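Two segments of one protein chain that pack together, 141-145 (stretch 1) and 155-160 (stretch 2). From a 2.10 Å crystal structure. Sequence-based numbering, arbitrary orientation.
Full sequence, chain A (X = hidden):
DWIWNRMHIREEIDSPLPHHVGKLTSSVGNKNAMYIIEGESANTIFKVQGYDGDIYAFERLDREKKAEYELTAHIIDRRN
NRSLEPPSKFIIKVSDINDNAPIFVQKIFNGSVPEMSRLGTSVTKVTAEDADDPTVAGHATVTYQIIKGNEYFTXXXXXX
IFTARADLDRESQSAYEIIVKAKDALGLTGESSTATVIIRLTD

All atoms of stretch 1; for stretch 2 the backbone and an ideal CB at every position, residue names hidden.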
ATOM      1  N   THR A 141      -3.819 -14.533  20.643  1.00 12.14           N
ATOM      2  CA  THR A 141      -4.591 -15.608  21.196  1.00 12.89           C
ATOM      3  C   THR A 141      -3.612 -16.551  21.915  1.00 13.92           C
ATOM      4  O   THR A 141      -2.746 -17.139  21.268  1.00 16.02           O
ATOM      5  CB  THR A 141      -5.302 -16.406  20.083  1.00 13.15           C
ATOM      6  OG1 THR A 141      -6.242 -15.562  19.413  1.00 11.93           O
ATOM      7  CG2 THR A 141      -6.084 -17.572  20.676  1.00 13.82           C
ATOM      8  N   VAL A 142      -3.772 -16.739  23.225  1.00 13.82           N
ATOM      9  CA  VAL A 142      -2.806 -17.504  24.017  1.00 12.64           C
ATOM     10  C   VAL A 142      -3.400 -18.886  24.293  1.00 12.90           C
ATOM     11  O   VAL A 142      -4.576 -18.998  24.618  1.00 13.68           O
ATOM     12  CB  VAL A 142      -2.508 -16.805  25.359  1.00 13.25           C
ATOM     13  CG1 VAL A 142      -1.448 -17.600  26.183  1.00 12.04           C
ATOM     14  CG2 VAL A 142      -2.084 -15.273  25.182  1.00 13.14           C
ATOM     15  N   THR A 143      -2.581 -19.926  24.173  1.00 13.02           N
ATOM     16  CA  THR A 143      -2.937 -21.302  24.534  1.00 12.26           C
ATOM     17  C   THR A 143      -1.866 -21.834  25.512  1.00 11.45           C
ATOM     18  O   THR A 143      -0.762 -21.307  25.566  1.00 11.47           O
ATOM     19  CB  THR A 143      -3.025 -22.257  23.273  1.00 12.03           C
ATOM     20  OG1 THR A 143      -1.722 -22.449  22.741  1.00 10.42           O
ATOM     21  CG2 THR A 143      -3.902 -21.666  22.201  1.00 12.76           C
ATOM     22  N   TYR A 144      -2.204 -22.841  26.311  1.00 10.76           N
ATOM     23  CA  TYR A 144      -1.336 -23.287  27.394  1.00 10.93           C
ATOM     24  C   TYR A 144      -1.183 -24.811  27.349  1.00 11.36           C
ATOM     25  O   TYR A 144      -2.126 -25.502  27.013  1.00  9.27           O
ATOM     26  CB  TYR A 144      -1.975 -22.909  28.739  1.00 11.00           C
ATOM     27  CG  TYR A 144      -2.145 -21.420  28.982  1.00  9.87           C
ATOM     28  CD1 TYR A 144      -3.300 -20.757  28.575  1.00  9.49           C
ATOM     29  CD2 TYR A 144      -1.129 -20.677  29.583  1.00  8.00           C
ATOM     30  CE1 TYR A 144      -3.468 -19.364  28.791  1.00  9.21           C
ATOM     31  CE2 TYR A 144      -1.288 -19.254  29.816  1.00  8.77           C
ATOM     32  CZ  TYR A 144      -2.453 -18.641  29.435  1.00 11.25           C
ATOM     33  OH  TYR A 144      -2.619 -17.297  29.632  1.00 10.76           O
ATOM     34  N   GLN A 145      -0.009 -25.307  27.758  1.00 12.13           N
ATOM     35  CA  GLN A 145       0.253 -26.720  27.835  1.00 14.45           C
ATOM     36  C   GLN A 145       1.076 -26.953  29.115  1.00 13.42           C
ATOM     37  O   GLN A 145       1.911 -26.125  29.487  1.00 13.37           O
ATOM     38  CB  GLN A 145       1.027 -27.117  26.543  1.00 14.59           C
ATOM     39  CG  GLN A 145       1.473 -28.565  26.411  1.00 19.60           C
ATOM     40  CD  GLN A 145       2.323 -28.825  25.112  1.00 21.71           C
ATOM     41  OE1 GLN A 145       2.725 -27.878  24.378  1.00 29.93           O
ATOM     42  NE2 GLN A 145       2.621 -30.104  24.858  1.00 29.28           N
ATOM     43  N   UNK A 155      -4.232 -28.262  32.154  1.00 11.00           N
ATOM     44  CA  UNK A 155      -4.460 -26.830  32.068  1.00  9.92           C
ATOM     45  C   UNK A 155      -5.426 -26.566  30.916  1.00 10.29           C
ATOM     46  O   UNK A 155      -5.345 -27.246  29.883  1.00 10.56           O
ATOM     47  CB  UNK A 155      -3.146 -26.070  31.875  1.00  9.92           C
ATOM     48  N   UNK A 156      -6.355 -25.620  31.081  1.00 10.05           N
ATOM     49  CA  UNK A 156      -7.236 -25.278  29.961  1.00 10.31           C
ATOM     50  C   UNK A 156      -6.624 -24.106  29.172  1.00 11.25           C
ATOM     51  O   UNK A 156      -5.577 -23.584  29.549  1.00  9.53           O
ATOM     52  CB  UNK A 156      -8.637 -24.922  30.462  1.00 10.31           C
ATOM     53  N   UNK A 157      -7.267 -23.672  28.090  1.00 12.50           N
ATOM     54  CA  UNK A 157      -6.629 -22.638  27.272  1.00 12.73           C
ATOM     55  C   UNK A 157      -6.895 -21.216  27.823  1.00 13.17           C
ATOM     56  O   UNK A 157      -6.477 -20.211  27.195  1.00 12.91           O
ATOM     57  CB  UNK A 157      -7.129 -22.741  25.830  1.00 12.73           C
ATOM     58  N   UNK A 158      -7.554 -21.125  29.003  1.00 11.88           N
ATOM     59  CA  UNK A 158      -7.531 -19.894  29.818  1.00 12.64           C
ATOM     60  C   UNK A 158      -6.400 -19.863  30.865  1.00 11.85           C
ATOM     61  O   UNK A 158      -6.283 -18.899  31.606  1.00 11.96           O
ATOM     62  CB  UNK A 158      -8.875 -19.733  30.531  1.00 12.64           C
ATOM     63  N   UNK A 159      -5.593 -20.911  30.942  1.00 11.34           N
ATOM     64  CA  UNK A 159      -4.531 -20.975  31.954  1.00  9.43           C
ATOM     65  C   UNK A 159      -4.972 -21.516  33.313  1.00 10.13           C
ATOM     66  O   UNK A 159      -4.190 -21.490  34.276  1.00 11.24           O
ATOM     67  CB  UNK A 159      -3.941 -19.577  32.151  1.00  9.43           C
ATOM     68  N   UNK A 160      -6.193 -22.027  33.403  1.00  9.67           N
ATOM     69  CA  UNK A 160      -6.656 -22.659  34.643  1.00  9.28           C
ATOM     70  C   UNK A 160      -6.105 -24.090  34.767  1.00  9.50           C
ATOM     71  O   UNK A 160      -6.204 -24.893  33.833  1.00  9.26           O
ATOM     72  CB  UNK A 160      -8.185 -22.676  34.691  1.00  9.28           C
TER

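Position 155 has extended backbone angles, -132/141, and its CA-to-CB bond points toward stretch 1. The ideal CB lies 4.6 Å from Tyr 144 CB and 5.1 Å from Gln 145 C. The surroundings are the start of the tyrosine side chain and strand backbone. A medium apolar side chain would suit, such as valine, isoleucine or leucine; threonine would have a similar shape to valine. The residue is Val 155. Its CG2 packs 3.8 Å from Tyr 144 CB, and its CG1 lies 3.7 Å from Tyr 144 O. The O of water 1 lies 3.0 Å from Tyr 144 O and 2.7 Å from Val 155 O, between the two backbones.

Position 156 points away, and its ideal CB has nothing of stretch 1 within 5.5 Å. It opens a type I turn that ends at 159. Aspartate, asparagine, serine or threonine would suit, because each can accept from amides in and just after the turn. The residue is Asp 156. Its OD1 accepts from the N of position 158 at 2.8 Å and from the N of position 160 at 3.0 Å, bracing the turn and the residue after it.

Position 157 points sideways, with its ideal CB 4.6 Å from Thr 143 CA and 4.9 Å from Tyr 144 N. That amide is a donor, and the gap calls for an acceptor one atom beyond a serine hydroxyl. Aspartate or asparagine would fit. The residue is Asp 157. Its side chain, at chi1 -80° (m), brings OD1 to 3.1 Å from Tyr 144 N, in a nearly straight hydrogen bond of 167°. OD1 also lies 3.4 Å from Thr 143 CB.

Position 158 points away into space free of stretch 1, so many polar or small residues would do. The residue is Ser 158. Its backbone C touches Tyr 144 CE1 at 3.6 Å.

Position 159 has angles of 86/8, and an ideal CB would sit 3.2 Å from Tyr 144 CZ. It would also jam against the carbonyl O of the preceding residue. Both points call for glycine, the backbone angles alone being enough. The residue is Gly 159. Its CA lies over one face of the Tyr 144 ring, 3.7 Å from the centroid, in a CH-pi contact. Its N donates to Asp 156 O at 3.0 Å.

Position 160 points away from stretch 1, which sets no requirement; a beta-branched residue would suit its extended backbone. The residue is Val 160, whose O accepts from Asp 156 N at 2.9 Å.

Stretch 2, residues 155-160: VDDSGV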
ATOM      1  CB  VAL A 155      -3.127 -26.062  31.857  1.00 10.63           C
ATOM      2  CG1 VAL A 155      -2.450 -26.478  30.522  1.00  7.79           C
ATOM      3  CG2 VAL A 155      -3.376 -24.546  31.841  1.00  9.64           C
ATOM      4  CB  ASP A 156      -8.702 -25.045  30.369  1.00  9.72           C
ATOM      5  CG  ASP A 156      -8.938 -23.776  31.175  1.00  9.92           C
ATOM      6  OD1 ASP A 156      -8.130 -22.815  31.185  1.00  8.42           O
ATOM      7  OD2 ASP A 156     -10.003 -23.735  31.830  1.00 10.58           O
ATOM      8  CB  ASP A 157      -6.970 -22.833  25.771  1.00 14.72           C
ATOM      9  CG  ASP A 157      -6.104 -23.914  25.104  1.00 17.16           C
ATOM     10  OD1 ASP A 157      -4.877 -24.078  25.448  1.00 17.17           O
ATOM     11  OD2 ASP A 157      -6.666 -24.610  24.234  1.00 18.08           O
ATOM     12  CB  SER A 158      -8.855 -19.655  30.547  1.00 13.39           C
ATOM     13  OG  SER A 158      -9.862 -19.219  29.621  1.00 20.54           O
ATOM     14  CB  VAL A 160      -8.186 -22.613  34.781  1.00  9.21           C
ATOM     15  CG1 VAL A 160      -8.685 -23.259  36.138  1.00  9.27           C
ATOM     16  CG2 VAL A 160      -8.693 -21.134  34.679  1.00  8.68           C
TER
HETATM   17  O   HOH W   1      -4.773 -26.819  27.325  1.00 25.00           O
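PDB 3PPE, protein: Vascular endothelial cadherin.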